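Local coordinates for protein actibind (Aspergillus niger, PDB 3D3Z) that cleaves RNA as a secreted T2-family ribonuclease, in all likelihood without base specificity but with a preference for adenylic acid, at residues A19-L30 / I119-Y127; E64-I75 / W108-C118. All coordinates share one frame; numbering follows the deposited sequence.

Contact 1: residues A19-L30 / I119-Y127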
loop_
_atom_site.group_PDB
_atom_site.type_symbol
_atom_site.label_atom_id
_atom_site.label_comp_id
_atom_site.label_asym_id
_atom_site.label_seq_id
_atom_site.Cartn_x
_atom_site.Cartn_y
_atom_site.Cartn_z
ATOM N N ALA A 19 1.856 20.720 9.283
ATOM C CA ALA A 19 2.711 19.800 8.539
ATOM C C ALA A 19 4.162 19.988 8.985
ATOM O O ALA A 19 4.676 21.104 8.995
ATOM C CB ALA A 19 2.606 20.066 7.040
ATOM N N SER A 20 4.798 18.880 9.294
ATOM C CA SER A 20 6.184 18.869 9.729
ATOM C C SER A 20 6.701 17.495 9.488
ATOM O O SER A 20 5.972 16.616 9.030
ATOM C CB SER A 20 6.319 19.189 11.231
ATOM O OG SER A 20 5.859 18.106 12.024
ATOM N N CYS A 21 7.958 17.281 9.841
ATOM C CA CYS A 21 8.466 15.933 9.835
ATOM C C CYS A 21 7.733 14.932 10.724
ATOM O O CYS A 21 7.883 13.716 10.504
ATOM C CB CYS A 21 9.986 15.917 10.119
ATOM S SG CYS A 21 10.888 16.652 8.853
ATOM N N CYS A 22 6.955 15.410 11.716
ATOM C CA CYS A 22 6.223 14.543 12.600
ATOM C C CYS A 22 4.703 14.658 12.440
ATOM O O CYS A 22 3.936 14.281 13.358
ATOM C CB CYS A 22 6.623 14.778 14.059
ATOM S SG CYS A 22 8.296 14.101 14.433
ATOM N N PHE A 23 4.281 15.219 11.310
ATOM C CA PHE A 23 2.847 15.292 10.993
ATOM C C PHE A 23 2.547 15.191 9.494
ATOM O O PHE A 23 2.907 16.076 8.735
ATOM C CB PHE A 23 2.234 16.587 11.548
ATOM C CG PHE A 23 0.725 16.534 11.632
ATOM C CD1 PHE A 23 0.112 15.615 12.459
ATOM C CD2 PHE A 23 -0.065 17.356 10.817
ATOM C CE1 PHE A 23 -1.287 15.544 12.533
ATOM C CE2 PHE A 23 -1.464 17.274 10.853
ATOM C CZ PHE A 23 -2.058 16.370 11.732
ATOM N N ASN A 24 1.877 14.114 9.092
ATOM C CA ASN A 24 1.503 13.889 7.699
ATOM C C ASN A 24 0.314 14.767 7.286
ATOM O O ASN A 24 -0.802 14.614 7.804
ATOM C CB ASN A 24 1.225 12.384 7.428
ATOM C CG ASN A 24 2.499 11.538 7.407
ATOM O OD1 ASN A 24 3.240 11.529 6.400
ATOM N ND2 ASN A 24 2.751 10.813 8.503
ATOM N N SER A 25 0.608 15.718 6.413
ATOM C CA SER A 25 -0.328 16.729 5.976
ATOM C C SER A 25 0.256 17.430 4.788
ATOM O O SER A 25 1.456 17.782 4.783
ATOM C CB SER A 25 -0.597 17.735 7.099
ATOM O OG SER A 25 -1.569 18.701 6.743
ATOM N N PRO A 26 -0.578 17.678 3.755
ATOM C CA PRO A 26 -2.032 17.420 3.667
ATOM C C PRO A 26 -2.381 15.935 3.439
ATOM O O PRO A 26 -3.515 15.524 3.640
ATOM C CB PRO A 26 -2.487 18.310 2.495
ATOM C CG PRO A 26 -1.302 18.479 1.635
ATOM C CD PRO A 26 -0.039 18.292 2.530
ATOM N N GLY A 27 -1.383 15.143 3.071
ATOM C CA GLY A 27 -1.553 13.702 2.883
ATOM C C GLY A 27 -1.603 12.902 4.164
ATOM O O GLY A 27 -0.727 12.105 4.430
ATOM N N GLY A 28 -2.673 13.081 4.932
ATOM C CA GLY A 28 -2.839 12.439 6.221
ATOM C C GLY A 28 -3.562 11.119 6.205
ATOM O O GLY A 28 -3.603 10.426 7.227
ATOM N N SER A 29 -4.153 10.766 5.059
ATOM C CA SER A 29 -4.758 9.454 4.866
ATOM C C SER A 29 -3.808 8.617 4.011
ATOM O O SER A 29 -3.563 8.933 2.838
ATOM C CB SER A 29 -6.165 9.541 4.215
ATOM O OG SER A 29 -6.649 8.233 4.016
ATOM N N LEU A 30 -3.250 7.581 4.619
ATOM C CA LEU A 30 -2.259 6.740 3.962
ATOM C C LEU A 30 -2.924 5.430 3.570
ATOM O O LEU A 30 -3.394 4.718 4.413
ATOM C CB LEU A 30 -1.057 6.448 4.887
ATOM C CG LEU A 30 0.055 7.492 4.999
ATOM C CD1 LEU A 30 0.900 7.460 3.726
ATOM C CD2 LEU A 30 -0.427 8.831 5.226
ATOM N N ILE A 119 4.660 12.102 0.147
ATOM C CA ILE A 119 4.606 11.844 1.589
ATOM C C ILE A 119 5.542 12.896 2.257
ATOM O O ILE A 119 6.787 12.807 2.197
ATOM C CB ILE A 119 4.992 10.409 1.879
ATOM C CG1 ILE A 119 4.065 9.455 1.102
ATOM C CG2 ILE A 119 4.951 10.115 3.393
ATOM C CD1 ILE A 119 4.375 7.976 1.271
ATOM N N ASN A 120 4.937 13.919 2.849
ATOM C CA ASN A 120 5.730 15.049 3.344
ATOM C C ASN A 120 6.751 14.666 4.416
ATOM O O ASN A 120 7.815 15.285 4.495
ATOM C CB ASN A 120 4.822 16.191 3.822
ATOM C CG ASN A 120 4.152 15.867 5.119
ATOM O OD1 ASN A 120 3.326 14.981 5.165
ATOM N ND2 ASN A 120 4.565 16.525 6.195
ATOM N N THR A 121 6.462 13.637 5.221
ATOM C CA THR A 121 7.306 13.263 6.354
ATOM C C THR A 121 8.557 12.406 5.965
ATOM O O THR A 121 9.350 12.066 6.842
ATOM C CB THR A 121 6.511 12.510 7.421
ATOM O OG1 THR A 121 5.922 11.349 6.814
ATOM C CG2 THR A 121 5.402 13.413 8.070
ATOM N N ILE A 122 8.746 12.191 4.656
ATOM C CA ILE A 122 9.787 11.318 4.060
ATOM C C ILE A 122 10.967 12.125 3.517
ATOM O O ILE A 122 11.964 11.583 3.096
ATOM C CB ILE A 122 9.161 10.495 2.861
ATOM C CG1 ILE A 122 8.079 9.551 3.395
ATOM C CG2 ILE A 122 10.206 9.731 2.061
ATOM C CD1 ILE A 122 7.780 8.321 2.519
ATOM N N GLU A 123 10.809 13.431 3.468
ATOM C CA GLU A 123 11.781 14.270 2.804
ATOM C C GLU A 123 13.164 14.178 3.504
ATOM O O GLU A 123 13.253 13.834 4.697
ATOM C CB GLU A 123 11.249 15.709 2.709
ATOM C CG GLU A 123 9.945 15.795 1.892
ATOM C CD GLU A 123 9.187 17.087 2.081
ATOM O OE1 GLU A 123 9.786 18.082 2.550
ATOM O OE2 GLU A 123 7.971 17.108 1.752
ATOM N N PRO A 124 14.247 14.396 2.742
ATOM C CA PRO A 124 15.603 14.332 3.289
ATOM C C PRO A 124 15.863 15.186 4.555
ATOM O O PRO A 124 16.625 14.775 5.423
ATOM C CB PRO A 124 16.471 14.798 2.113
ATOM C CG PRO A 124 15.648 14.590 0.912
ATOM C CD PRO A 124 14.234 14.697 1.295
ATOM N N SER A 125 15.195 16.337 4.625
ATOM C CA SER A 125 15.241 17.211 5.784
ATOM C C SER A 125 14.687 16.618 7.078
ATOM O O SER A 125 14.826 17.252 8.108
ATOM C CB SER A 125 14.507 18.515 5.451
ATOM O OG SER A 125 13.191 18.265 4.950
ATOM N N CYS A 126 14.053 15.427 7.011
ATOM C CA CYS A 126 13.536 14.674 8.165
ATOM C C CYS A 126 14.509 13.604 8.648
ATOM O O CYS A 126 14.159 12.767 9.498
ATOM C CB CYS A 126 12.180 14.020 7.824
ATOM S SG CYS A 126 10.944 15.267 7.316
ATOM N N TYR A 127 15.711 13.605 8.066
ATOM C CA TYR A 127 16.752 12.639 8.403
ATOM C C TYR A 127 17.908 13.263 9.228
ATOM O O TYR A 127 18.301 14.384 8.967
ATOM C CB TYR A 127 17.355 12.052 7.109
ATOM C CG TYR A 127 16.439 11.002 6.520
ATOM C CD1 TYR A 127 15.272 11.365 5.826
ATOM C CD2 TYR A 127 16.660 9.665 6.754
ATOM C CE1 TYR A 127 14.413 10.406 5.317
ATOM C CE2 TYR A 127 15.827 8.708 6.258
ATOM C CZ TYR A 127 14.686 9.057 5.553
ATOM O OH TYR A 127 13.862 8.068 5.059
HETATM O O HOH W 1 2.022 12.323 3.784
HETATM O O HOH W 2 1.576 14.820 2.864
#
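Asn120 reaches across to the backbone of 19-30 with both ends of one amide; both segments are loop where these bonds form, and the amide meets the main chain directly. Its ND2 donates to Phe23 O at 3.1 Å, and the N-H points almost straight at the acceptor (163°), which lies close to the amide plane. The other end, OD1, accepts from Ser25 N at 3.1 Å; this donor stands above the carbonyl plane rather than on a lone pair. CG of Asn120 sits between its own backbone N and carbonyl carbon (chi1 73°), which turns the amide back onto residues 23-25.

Next to it, Thr121 uses its two branches separately. OG1 donates to Asn24 OD1 at 2.7 Å, the two side chains crossing at about a right angle, and also bonds with Ala209 N. CG2 lies against the backbone of the type I turn Ser20-Phe23, 3.4 Å from Ser20 O. That turn carries an ST turn, in which Ser20 OG accepts from Cys22 N at 2.9 Å.

At the far end the Cys21-Cys126 disulfide closes the contact with a chi3 of -77°, while Cys22 is tied to Cys5. Two waters extend the polar network to Gly27, the centre of an inverse gamma turn: one bridges Asn24 OD1 and Gly27 O, the other accepts from Gly27 N and bridges it to Asn120 OD1. One disulfide and three direct hydrogen bonds thus join the loop before strand 29-35 to the loop after helix 104-116, and because both polar ends of the Asn120 amide are bonded, its flip is fixed.

Contact 2: residues E64-I75 / W108-C118; sequences EYCDESREYSNI and WEHEWNKHGTC. With NAG (2-acetamido-2-deoxy-beta-D-glucopyranose), chain B; D3Z (1-(5-deoxy-beta-L-xylofuranosyl)pyrimidine-2,4(1H,3H)-dione), chain E; PO4 (phosphate ion), chain D.
The irregular segment 64-75 runs along helix 104-116 in the opposite sense, CA atoms pairing Tyr65 with Lys114 at 4.3 Å and Ser73 with Glu109 at the other end. Tyr65 N donates to Lys114 O at 2.9 Å, where a wider pi-type turn spans 112-116. Further along, Asn113 imitates a backbone partner for Tyr72: its OD1 accepts from Tyr72 N and its ND2 donates to Tyr72 O at 3.0 Å, with that oxygen near the amide plane.

Trp112 NE1 meets Arg70 O at 2.8 Å nearly along the C=O axis (169°), and the bond lies in the indole plane. CG anti to the backbone N (chi1 166°) carries this ring beneath the loop, beside Tyr72, whose plane is 25° from that of the five-membered ring but slid so far that they barely overlap. Thr117 OG1 is a relay, accepting from Cys66 N and donating to Asn113 O, and the Cys66-Cys118 disulfide lies alongside.

Helix 104-116 bears two of the predicted catalytic residues of the RNase T2 fold, Glu111 and His115; segment 64-75 packs along it, its Glu64-Tyr65 end reaching the edge of the phosphate site. Lys114 CA makes a CH-pi contact over one face of the Tyr65 ring, 3.8 Å from the centroid, while its extended chain carries NZ to 2.9 Å from phosphate O1. His115 NE2 donates to the same oxygen at 2.7 Å, and His110 NE2 donates to O4, converging on a phosphate probably taken from the crystallisation liquor. His110 and Glu111 also line the pocket of the bound deoxyxylofuranosyl-uracil. A water bridges Tyr65 OH and His110 ND1. Arg70 NE forms a salt bridge to Asp67 OD2, its NH1 pairs with Glu135, and Asn74 ND2 is bonded covalently to C1 of an N-linked GlcNAc.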
loop_
_atom_site.group_PDB
_atom_site.type_symbol
_atom_site.label_atom_id
_atom_site.label_comp_id
_atom_site.label_asym_id
_atom_site.label_seq_id
_atom_site.Cartn_x
_atom_site.Cartn_y
_atom_site.Cartn_z
ATOM N N GLU A 64 -0.128 14.204 -6.678
ATOM C CA GLU A 64 0.701 13.227 -7.348
ATOM C C GLU A 64 1.901 13.951 -7.930
ATOM O O GLU A 64 1.803 15.121 -8.299
ATOM C CB GLU A 64 -0.119 12.544 -8.448
ATOM C CG GLU A 64 -0.823 13.500 -9.419
ATOM C CD GLU A 64 -1.665 12.726 -10.433
ATOM O OE1 GLU A 64 -2.802 12.360 -10.096
ATOM O OE2 GLU A 64 -1.170 12.422 -11.519
ATOM N N TYR A 65 3.019 13.245 -8.031
ATOM C CA TYR A 65 4.225 13.761 -8.683
ATOM C C TYR A 65 4.669 15.061 -8.023
ATOM O O TYR A 65 4.777 16.108 -8.663
ATOM C CB TYR A 65 3.997 13.912 -10.182
ATOM C CG TYR A 65 3.699 12.576 -10.884
ATOM C CD1 TYR A 65 4.694 11.644 -11.081
ATOM C CD2 TYR A 65 2.415 12.263 -11.328
ATOM C CE1 TYR A 65 4.445 10.451 -11.724
ATOM C CE2 TYR A 65 2.132 11.021 -11.937
ATOM C CZ TYR A 65 3.147 10.146 -12.157
ATOM O OH TYR A 65 2.900 8.922 -12.769
ATOM N N CYS A 66 4.882 14.986 -6.716
ATOM C CA CYS A 66 5.022 16.221 -5.880
ATOM C C CYS A 66 6.451 16.787 -5.856
ATOM O O CYS A 66 6.676 17.917 -5.417
ATOM C CB CYS A 66 4.570 15.974 -4.448
ATOM S SG CYS A 66 2.829 15.622 -4.143
ATOM N N ASP A 67 7.425 16.050 -6.365
ATOM C CA ASP A 67 8.799 16.586 -6.397
ATOM C C ASP A 67 9.636 15.996 -7.481
ATOM O O ASP A 67 10.262 14.952 -7.310
ATOM C CB ASP A 67 9.485 16.393 -5.057
ATOM C CG ASP A 67 10.843 17.096 -4.959
ATOM O OD1 ASP A 67 11.355 17.677 -5.955
ATOM O OD2 ASP A 67 11.396 17.043 -3.840
ATOM N N GLU A 68 9.707 16.743 -8.571
ATOM C CA GLU A 68 10.409 16.336 -9.746
ATOM C C GLU A 68 11.897 16.149 -9.496
ATOM O O GLU A 68 12.533 15.336 -10.151
ATOM C CB GLU A 68 10.196 17.373 -10.843
ATOM C CG GLU A 68 10.768 16.939 -12.165
ATOM C CD GLU A 68 10.505 17.928 -13.281
ATOM O OE1 GLU A 68 9.850 18.996 -13.017
ATOM O OE2 GLU A 68 10.975 17.620 -14.420
ATOM N N SER A 69 12.430 16.860 -8.523
ATOM C CA SER A 69 13.832 16.764 -8.194
ATOM C C SER A 69 14.216 15.471 -7.469
ATOM O O SER A 69 15.357 15.196 -7.297
ATOM C CB SER A 69 14.251 17.965 -7.354
ATOM O OG SER A 69 13.861 17.802 -6.034
ATOM N N ARG A 70 13.212 14.737 -7.021
ATOM C CA ARG A 70 13.386 13.480 -6.362
ATOM C C ARG A 70 12.655 12.353 -7.089
ATOM O O ARG A 70 12.253 11.443 -6.464
ATOM C CB ARG A 70 12.949 13.528 -4.880
ATOM C CG ARG A 70 13.898 14.352 -3.965
ATOM C CD ARG A 70 13.544 14.217 -2.520
ATOM N NE ARG A 70 12.187 14.616 -2.288
ATOM C CZ ARG A 70 11.256 13.889 -1.687
ATOM N NH1 ARG A 70 11.513 12.700 -1.170
ATOM N NH2 ARG A 70 10.059 14.419 -1.576
ATOM N N GLU A 71 12.509 12.467 -8.391
ATOM C CA GLU A 71 11.996 11.386 -9.239
ATOM C C GLU A 71 13.140 10.643 -9.886
ATOM O O GLU A 71 14.127 11.234 -10.290
ATOM C CB GLU A 71 11.056 11.926 -10.307
ATOM C CG GLU A 71 9.725 12.395 -9.778
ATOM C CD GLU A 71 8.864 12.930 -10.920
ATOM O OE1 GLU A 71 9.112 12.532 -12.068
ATOM O OE2 GLU A 71 8.000 13.780 -10.691
ATOM N N TYR A 72 13.020 9.320 -9.939
ATOM C CA TYR A 72 14.111 8.453 -10.295
ATOM C C TYR A 72 13.680 7.440 -11.318
ATOM O O TYR A 72 12.487 7.097 -11.427
ATOM C CB TYR A 72 14.641 7.739 -9.034
ATOM C CG TYR A 72 15.164 8.762 -8.040
ATOM C CD1 TYR A 72 16.292 9.525 -8.352
ATOM C CD2 TYR A 72 14.526 9.000 -6.839
ATOM C CE1 TYR A 72 16.781 10.487 -7.488
ATOM C CE2 TYR A 72 15.000 9.971 -5.958
ATOM C CZ TYR A 72 16.131 10.712 -6.298
ATOM O OH TYR A 72 16.606 11.681 -5.434
ATOM N N SER A 73 14.669 6.989 -12.070
ATOM C CA SER A 73 14.496 5.933 -13.049
ATOM C C SER A 73 15.465 4.806 -12.784
ATOM O O SER A 73 15.852 4.067 -13.684
ATOM C CB SER A 73 14.641 6.518 -14.462
ATOM O OG SER A 73 15.967 6.957 -14.705
ATOM N N ASN A 74 15.855 4.655 -11.528
ATOM C CA ASN A 74 16.806 3.646 -11.144
ATOM C C ASN A 74 16.581 3.051 -9.774
ATOM O O ASN A 74 17.538 2.867 -8.993
ATOM C CB ASN A 74 18.231 4.214 -11.224
ATOM C CG ASN A 74 18.456 5.400 -10.261
ATOM O OD1 ASN A 74 17.509 5.984 -9.698
ATOM N ND2 ASN A 74 19.734 5.696 -10.021
ATOM N N ILE A 75 15.326 2.722 -9.468
ATOM C CA ILE A 75 14.995 2.174 -8.148
ATOM C C ILE A 75 15.769 0.949 -7.773
ATOM O O ILE A 75 16.241 0.835 -6.626
ATOM C CB ILE A 75 13.425 1.893 -8.028
ATOM C CG1 ILE A 75 12.587 3.171 -8.212
ATOM C CG2 ILE A 75 13.103 1.155 -6.729
ATOM C CD1 ILE A 75 12.878 4.386 -7.273
ATOM N N TRP A 108 7.859 0.218 -9.989
ATOM C CA TRP A 108 8.425 0.796 -8.744
ATOM C C TRP A 108 8.782 2.283 -8.888
ATOM O O TRP A 108 8.490 3.123 -8.019
ATOM C CB TRP A 108 9.606 -0.045 -8.269
ATOM C CG TRP A 108 9.309 -1.464 -8.071
ATOM C CD1 TRP A 108 8.094 -2.020 -7.690
ATOM C CD2 TRP A 108 10.241 -2.555 -8.126
ATOM N NE1 TRP A 108 8.222 -3.391 -7.564
ATOM C CE2 TRP A 108 9.526 -3.737 -7.801
ATOM C CE3 TRP A 108 11.617 -2.646 -8.407
ATOM C CZ2 TRP A 108 10.111 -4.962 -7.798
ATOM C CZ3 TRP A 108 12.212 -3.901 -8.404
ATOM C CH2 TRP A 108 11.463 -5.037 -8.081
ATOM N N GLU A 109 9.386 2.621 -10.037
ATOM C CA GLU A 109 9.559 4.047 -10.400
ATOM C C GLU A 109 8.252 4.779 -10.296
ATOM O O GLU A 109 8.146 5.855 -9.682
ATOM C CB GLU A 109 10.101 4.197 -11.815
ATOM C CG GLU A 109 11.568 3.806 -11.976
ATOM C CD GLU A 109 11.979 3.706 -13.439
ATOM O OE1 GLU A 109 11.229 4.260 -14.249
ATOM O OE2 GLU A 109 13.017 3.065 -13.756
ATOM N N HIS A 110 7.230 4.240 -10.943
ATOM C CA HIS A 110 5.894 4.884 -10.930
ATOM C C HIS A 110 5.370 5.147 -9.528
ATOM O O HIS A 110 4.936 6.257 -9.185
ATOM C CB HIS A 110 4.887 4.057 -11.753
ATOM C CG HIS A 110 3.485 4.581 -11.684
ATOM N ND1 HIS A 110 3.089 5.720 -12.343
ATOM C CD2 HIS A 110 2.397 4.136 -11.010
ATOM C CE1 HIS A 110 1.826 5.978 -12.060
ATOM N NE2 HIS A 110 1.369 5.013 -11.279
ATOM N N GLU A 111 5.400 4.119 -8.686
ATOM C CA GLU A 111 4.906 4.293 -7.346
ATOM C C GLU A 111 5.676 5.336 -6.511
ATOM O O GLU A 111 5.056 6.187 -5.866
ATOM C CB GLU A 111 4.832 2.968 -6.628
ATOM C CG GLU A 111 3.691 2.052 -7.240
ATOM C CD GLU A 111 2.298 2.672 -7.212
ATOM O OE1 GLU A 111 1.970 3.238 -6.156
ATOM O OE2 GLU A 111 1.541 2.580 -8.222
ATOM N N TRP A 112 6.994 5.269 -6.534
ATOM C CA TRP A 112 7.848 6.243 -5.804
ATOM C C TRP A 112 7.575 7.650 -6.374
ATOM O O TRP A 112 7.278 8.613 -5.633
ATOM C CB TRP A 112 9.397 5.870 -5.891
ATOM C CG TRP A 112 10.132 7.063 -5.439
ATOM C CD1 TRP A 112 10.762 7.996 -6.213
ATOM C CD2 TRP A 112 10.129 7.589 -4.106
ATOM N NE1 TRP A 112 11.220 9.030 -5.430
ATOM C CE2 TRP A 112 10.795 8.829 -4.135
ATOM C CE3 TRP A 112 9.618 7.126 -2.889
ATOM C CZ2 TRP A 112 10.979 9.607 -2.990
ATOM C CZ3 TRP A 112 9.762 7.922 -1.765
ATOM C CH2 TRP A 112 10.443 9.139 -1.827
ATOM N N ASN A 113 7.761 7.794 -7.687
ATOM C CA ASN A 113 7.618 9.118 -8.338
ATOM C C ASN A 113 6.276 9.746 -8.159
ATOM O O ASN A 113 6.181 10.936 -7.902
ATOM C CB ASN A 113 7.975 9.067 -9.840
ATOM C CG ASN A 113 9.411 8.641 -10.073
ATOM O OD1 ASN A 113 10.256 8.724 -9.157
ATOM N ND2 ASN A 113 9.702 8.152 -11.284
ATOM N N LYS A 114 5.223 8.979 -8.346
ATOM C CA LYS A 114 3.854 9.509 -8.243
ATOM C C LYS A 114 3.431 9.769 -6.823
ATOM O O LYS A 114 2.854 10.813 -6.506
ATOM C CB LYS A 114 2.845 8.503 -8.859
ATOM C CG LYS A 114 1.394 8.982 -8.825
ATOM C CD LYS A 114 0.474 8.207 -9.786
ATOM C CE LYS A 114 -0.918 8.862 -9.841
ATOM N NZ LYS A 114 -1.920 7.985 -10.493
ATOM N N HIS A 115 3.647 8.787 -5.968
ATOM C CA HIS A 115 3.111 8.804 -4.612
ATOM C C HIS A 115 4.124 8.984 -3.440
ATOM O O HIS A 115 3.846 9.728 -2.502
ATOM C CB HIS A 115 2.345 7.503 -4.368
ATOM C CG HIS A 115 1.075 7.375 -5.168
ATOM N ND1 HIS A 115 -0.006 8.236 -5.012
ATOM C CD2 HIS A 115 0.702 6.468 -6.104
ATOM C CE1 HIS A 115 -0.986 7.845 -5.816
ATOM N NE2 HIS A 115 -0.571 6.789 -6.507
ATOM N N GLY A 116 5.249 8.277 -3.471
ATOM C CA GLY A 116 6.314 8.415 -2.436
ATOM C C GLY A 116 6.757 9.877 -2.276
ATOM O O GLY A 116 6.973 10.338 -1.154
ATOM N N THR A 117 6.856 10.610 -3.398
ATOM C CA THR A 117 7.318 12.004 -3.403
ATOM C C THR A 117 6.322 12.945 -2.764
ATOM O O THR A 117 6.695 14.098 -2.446
ATOM C CB THR A 117 7.669 12.584 -4.841
ATOM O OG1 THR A 117 6.506 12.598 -5.642
ATOM C CG2 THR A 117 8.744 11.796 -5.536
ATOM N N CYS A 118 5.100 12.444 -2.532
ATOM C CA CYS A 118 4.022 13.216 -1.935
ATOM C C CYS A 118 3.838 12.965 -0.436
ATOM O O CYS A 118 2.931 13.526 0.178
ATOM C CB CYS A 118 2.714 12.935 -2.734
ATOM S SG CYS A 118 2.747 13.573 -4.411
HETATM C C1 NAG B . 20.022 6.937 -9.325
HETATM C C2 NAG B . 21.488 6.930 -8.823
HETATM C C3 NAG B . 21.793 8.258 -8.143
HETATM C C4 NAG B . 21.395 9.418 -9.013
HETATM C C5 NAG B . 19.919 9.284 -9.423
HETATM C C6 NAG B . 19.401 10.450 -10.263
HETATM C C7 NAG B . 22.335 4.729 -8.153
HETATM C C8 NAG B . 22.641 3.725 -7.076
HETATM N N2 NAG B . 21.723 5.879 -7.851
HETATM O O3 NAG B . 23.161 8.314 -7.770
HETATM O O4 NAG B . 21.632 10.555 -8.215
HETATM O O5 NAG B . 19.762 8.060 -10.127
HETATM O O6 NAG B . 20.224 10.625 -11.392
HETATM O O7 NAG B . 22.641 4.444 -9.307
HETATM N N1 D3Z E . -0.036 -2.225 -12.996
HETATM C C2 D3Z E . 1.308 -2.630 -13.114
HETATM N N3 D3Z E . 1.716 -3.736 -12.499
HETATM C C4 D3Z E . 0.892 -4.475 -11.756
HETATM C C5 D3Z E . -0.416 -4.085 -11.635
HETATM C C6 D3Z E . -0.880 -2.941 -12.269
HETATM O O2 D3Z E . 2.129 -1.975 -13.791
HETATM O O4 D3Z E . 1.258 -5.520 -11.180
HETATM C "C1'" D3Z E . -0.505 -1.025 -13.639
HETATM C "C2'" D3Z E . 0.718 -0.147 -13.809
HETATM O "O2'" D3Z E . 1.049 -0.035 -15.206
HETATM C "C3'" D3Z E . 0.389 1.163 -13.116
HETATM C "C4'" D3Z E . -1.027 1.039 -12.585
HETATM O "O3'" D3Z E . 1.273 1.389 -12.030
HETATM O "O4'" D3Z E . -1.432 -0.329 -12.787
HETATM C "C5'" D3Z E . -1.061 1.451 -11.118
HETATM P P PO4 D . -1.513 4.344 -8.990
HETATM O O1 PO4 D . -1.967 5.757 -8.589
HETATM O O2 PO4 D . -2.748 3.489 -8.944
HETATM O O3 PO4 D . -0.407 3.889 -8.065
HETATM O O4 PO4 D . -0.932 4.567 -10.361
HETATM O O HOH W 3 4.943 7.182 -14.013
HETATM O O HOH W 4 8.721 12.095 -0.119
#

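Contact 2 is nested along the chain within the loop closed by contact 1, in the order 19-30, 64-75, 108-118, 119-127. Because 119-127 directly continues 108-118, the polypeptide leaving helix 104-116 passes from one contact straight into the other. Their centres are about 15 Å apart, yet they touch: Ile122 CG2 packs 3.9 Å from Trp112 CH2, and Pro124 CD lies 3.9 Å from Arg70 CD. Helix 134-147 borders both, with Phe139 meeting Ile119 and Trp112, and strand 49-56 does likewise through Pro55. The chain following the active-site helix is thus cross-linked twice, by Cys118 just beyond the helix to Cys66 and by Cys126 further on to Cys21.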